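Side-chain contact in gala protein type 1, 3 or 4 (Legionella pneumophila subsp. pneumophila, PDB 4XA9), which is a leucine-rich-repeat protein that may bind small GTPases and act as a GTPase activator: residues Leu120-Tyr124 with Asn125-Lys129. Numbering follows the deposited sequence.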
ATOM      1  N   LEU A 120       4.410 -16.129  -2.964  1.00 20.33           N
ATOM      2  CA  LEU A 120       5.337 -15.125  -2.453  1.00 16.79           C
ATOM      3  C   LEU A 120       4.793 -13.707  -2.592  1.00 17.43           C
ATOM      4  O   LEU A 120       4.489 -13.242  -3.697  1.00 15.48           O
ATOM      5  CB  LEU A 120       6.690 -15.227  -3.167  1.00 17.20           C
ATOM      6  CG  LEU A 120       7.739 -14.178  -2.771  1.00 16.46           C
ATOM      7  CD1 LEU A 120       8.123 -14.324  -1.304  1.00 17.05           C
ATOM      8  CD2 LEU A 120       8.971 -14.252  -3.656  1.00 19.85           C
ATOM      9  N   TYR A 121       4.670 -13.027  -1.459  1.00 18.21           N
ATOM     10  CA  TYR A 121       4.374 -11.599  -1.445  1.00 15.30           C
ATOM     11  C   TYR A 121       5.676 -10.878  -1.166  1.00 16.67           C
ATOM     12  O   TYR A 121       6.330 -11.147  -0.152  1.00 18.51           O
ATOM     13  CB  TYR A 121       3.329 -11.241  -0.384  1.00 18.01           C
ATOM     14  CG  TYR A 121       2.033 -12.010  -0.501  1.00 18.26           C
ATOM     15  CD1 TYR A 121       0.992 -11.537  -1.281  1.00 16.47           C
ATOM     16  CD2 TYR A 121       1.855 -13.217   0.171  1.00 22.15           C
ATOM     17  CE1 TYR A 121      -0.191 -12.235  -1.393  1.00 19.15           C
ATOM     18  CE2 TYR A 121       0.670 -13.927   0.068  1.00 24.02           C
ATOM     19  CZ  TYR A 121      -0.349 -13.429  -0.716  1.00 22.22           C
ATOM     20  OH  TYR A 121      -1.529 -14.124  -0.829  1.00 23.26           O
ATOM     21  N   ALA A 122       6.071  -9.978  -2.059  1.00 10.99           N
ATOM     22  CA  ALA A 122       7.350  -9.302  -1.902  1.00 13.71           C
ATOM     23  C   ALA A 122       7.254  -7.870  -2.389  1.00 17.63           C
ATOM     24  O   ALA A 122       8.149  -7.382  -3.079  1.00 16.18           O
ATOM     25  CB  ALA A 122       8.457 -10.055  -2.656  1.00 12.25           C
ATOM     26  N   LEU A 123       6.161  -7.208  -2.031  1.00 17.51           N
ATOM     27  CA  LEU A 123       5.933  -5.822  -2.421  1.00 17.26           C
ATOM     28  C   LEU A 123       7.051  -4.941  -1.891  1.00 17.15           C
ATOM     29  O   LEU A 123       7.569  -5.183  -0.797  1.00 15.39           O
ATOM     30  CB  LEU A 123       4.588  -5.315  -1.886  1.00 16.15           C
ATOM     31  CG  LEU A 123       3.271  -5.859  -2.439  1.00 18.42           C
ATOM     32  CD1 LEU A 123       3.032  -7.298  -1.989  1.00 16.09           C
ATOM     33  CD2 LEU A 123       2.118  -4.976  -1.982  1.00 16.38           C
ATOM     34  N   TYR A 124       7.398  -3.914  -2.665  1.00 14.46           N
ATOM     35  CA  TYR A 124       8.389  -2.900  -2.277  1.00 19.17           C
ATOM     36  C   TYR A 124       9.652  -3.481  -1.635  1.00 18.73           C
ATOM     37  O   TYR A 124       9.833  -3.408  -0.427  1.00 17.69           O
ATOM     38  CB  TYR A 124       7.761  -1.874  -1.325  1.00 21.39           C
ATOM     39  CG  TYR A 124       8.585  -0.610  -1.207  1.00 21.03           C
ATOM     40  CD1 TYR A 124       8.611   0.315  -2.245  1.00 21.68           C
ATOM     41  CD2 TYR A 124       9.349  -0.350  -0.073  1.00 19.97           C
ATOM     42  CE1 TYR A 124       9.372   1.468  -2.159  1.00 22.51           C
ATOM     43  CE2 TYR A 124      10.116   0.805   0.024  1.00 22.07           C
ATOM     44  CZ  TYR A 124      10.122   1.708  -1.024  1.00 26.70           C
ATOM     45  OH  TYR A 124      10.877   2.859  -0.943  1.00 27.92           O
ATOM     46  N   ASN A 125      10.529  -4.051  -2.452  1.00 16.71           N
ATOM     47  CA  ASN A 125      11.731  -4.678  -1.929  1.00 20.12           C
ATOM     48  C   ASN A 125      12.971  -4.335  -2.742  1.00 22.73           C
ATOM     49  O   ASN A 125      13.981  -5.032  -2.655  1.00 19.81           O
ATOM     50  CB  ASN A 125      11.553  -6.201  -1.864  1.00 20.02           C
ATOM     51  CG  ASN A 125      11.138  -6.684  -0.483  1.00 20.96           C
ATOM     52  OD1 ASN A 125      11.720  -6.283   0.533  1.00 20.77           O
ATOM     53  ND2 ASN A 125      10.128  -7.549  -0.436  1.00 20.47           N
ATOM     54  N   LYS A 126      12.885  -3.255  -3.517  1.00 22.58           N
ATOM     55  CA  LYS A 126      13.946  -2.868  -4.452  1.00 26.85           C
ATOM     56  C   LYS A 126      14.281  -3.999  -5.423  1.00 26.49           C
ATOM     57  O   LYS A 126      15.429  -4.152  -5.846  1.00 29.04           O
ATOM     58  CB  LYS A 126      15.209  -2.433  -3.699  1.00 32.62           C
ATOM     59  CG  LYS A 126      14.975  -1.287  -2.727  1.00 39.02           C
ATOM     60  CD  LYS A 126      16.252  -0.892  -1.990  1.00 47.00           C
ATOM     61  CE  LYS A 126      15.994  -0.717  -0.492  1.00 50.25           C
ATOM     62  NZ  LYS A 126      14.533  -0.631  -0.159  1.00 52.54           N
ATOM     63  N   ILE A 127      13.275  -4.792  -5.779  1.00 21.69           N
ATOM     64  CA  ILE A 127      13.470  -5.840  -6.772  1.00 22.69           C
ATOM     65  C   ILE A 127      13.464  -5.211  -8.163  1.00 22.23           C
ATOM     66  O   ILE A 127      12.601  -4.404  -8.482  1.00 21.52           O
ATOM     67  CB  ILE A 127      12.389  -6.930  -6.657  1.00 22.83           C
ATOM     68  CG1 ILE A 127      12.394  -7.507  -5.233  1.00 23.07           C
ATOM     69  CG2 ILE A 127      12.601  -8.021  -7.710  1.00 18.69           C
ATOM     70  CD1 ILE A 127      11.210  -8.399  -4.914  1.00 24.58           C
ATOM     71  N   THR A 128      14.451  -5.560  -8.976  1.00 24.06           N
ATOM     72  CA  THR A 128      14.561  -4.997 -10.316  1.00 26.41           C
ATOM     73  C   THR A 128      14.292  -6.064 -11.362  1.00 24.82           C
ATOM     74  O   THR A 128      13.880  -7.174 -11.025  1.00 25.29           O
ATOM     75  CB  THR A 128      15.955  -4.394 -10.563  1.00 29.82           C
ATOM     76  OG1 THR A 128      16.920  -5.449 -10.706  1.00 27.28           O
ATOM     77  CG2 THR A 128      16.350  -3.485  -9.398  1.00 30.33           C
ATOM     78  N   LYS A 129      14.534  -5.728 -12.629  1.00 22.16           N
ATOM     79  CA  LYS A 129      14.419  -6.700 -13.715  1.00 25.19           C
ATOM     80  C   LYS A 129      15.341  -7.905 -13.494  1.00 24.90           C
ATOM     81  O   LYS A 129      15.078  -8.999 -13.998  1.00 27.92           O
ATOM     82  CB  LYS A 129      14.739  -6.042 -15.064  1.00 26.94           C
ATOM     83  CG  LYS A 129      16.132  -5.415 -15.148  1.00 31.19           C
ATOM     84  CD  LYS A 129      16.321  -4.673 -16.469  1.00 38.29           C
ATOM     85  CE  LYS A 129      17.731  -4.119 -16.603  1.00 45.48           C
ATOM     86  NZ  LYS A 129      18.065  -3.150 -15.527  1.00 49.31           N
TER
HETATM   87  O   HOH W   1      12.049  -2.467   0.956  1.00 16.83           O
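Asn125 reaches back along the chain, and its ND2 meets Ala122 O in a weak bond, long at 3.3 Å from ND2 to Ala122 O though fairly straight (149° at the hydrogen); the same nitrogen stands 3.7 Å from Ala122 CB, beside the methyl. An intermediate chi1 of -97° brings the amide to this position. Its stronger polar partner is outside the turn: ND2 also donates to Val98 O, while OD1 accepts from the backbone N of Asn101 and of Ile103, so both amide atoms are satisfied and the flip of the group is fixed.

Ile127 meets Ala122 by the end of its longer branch. CD1 touches Ala122 CB at 3.9 Å and Ala122 O at 3.7 Å, CG1 being anti to the carbonyl carbon and the chain then extended. Asn125 holds the asparagine position of the LxxLxLxxN leucine-rich-repeat consensus, in the loop from strand 119-121 to helix 129-135, and this buried side chain ties its turn to the preceding one. Asn148 of the following turn bonds through ND2 to Ala122 O and through OD1 to the N of Asn125 and Ile127.

Lys126, which is exposed, reaches the backbone of Tyr124 through a water that donates to Tyr124 O at 2.8 Å and weakly accepts from Lys126 NZ at 3.3 Å. The Tyr124 ring meets Phe100, planes about 30° apart, and its OH bonds to the backbone of another protein's chain.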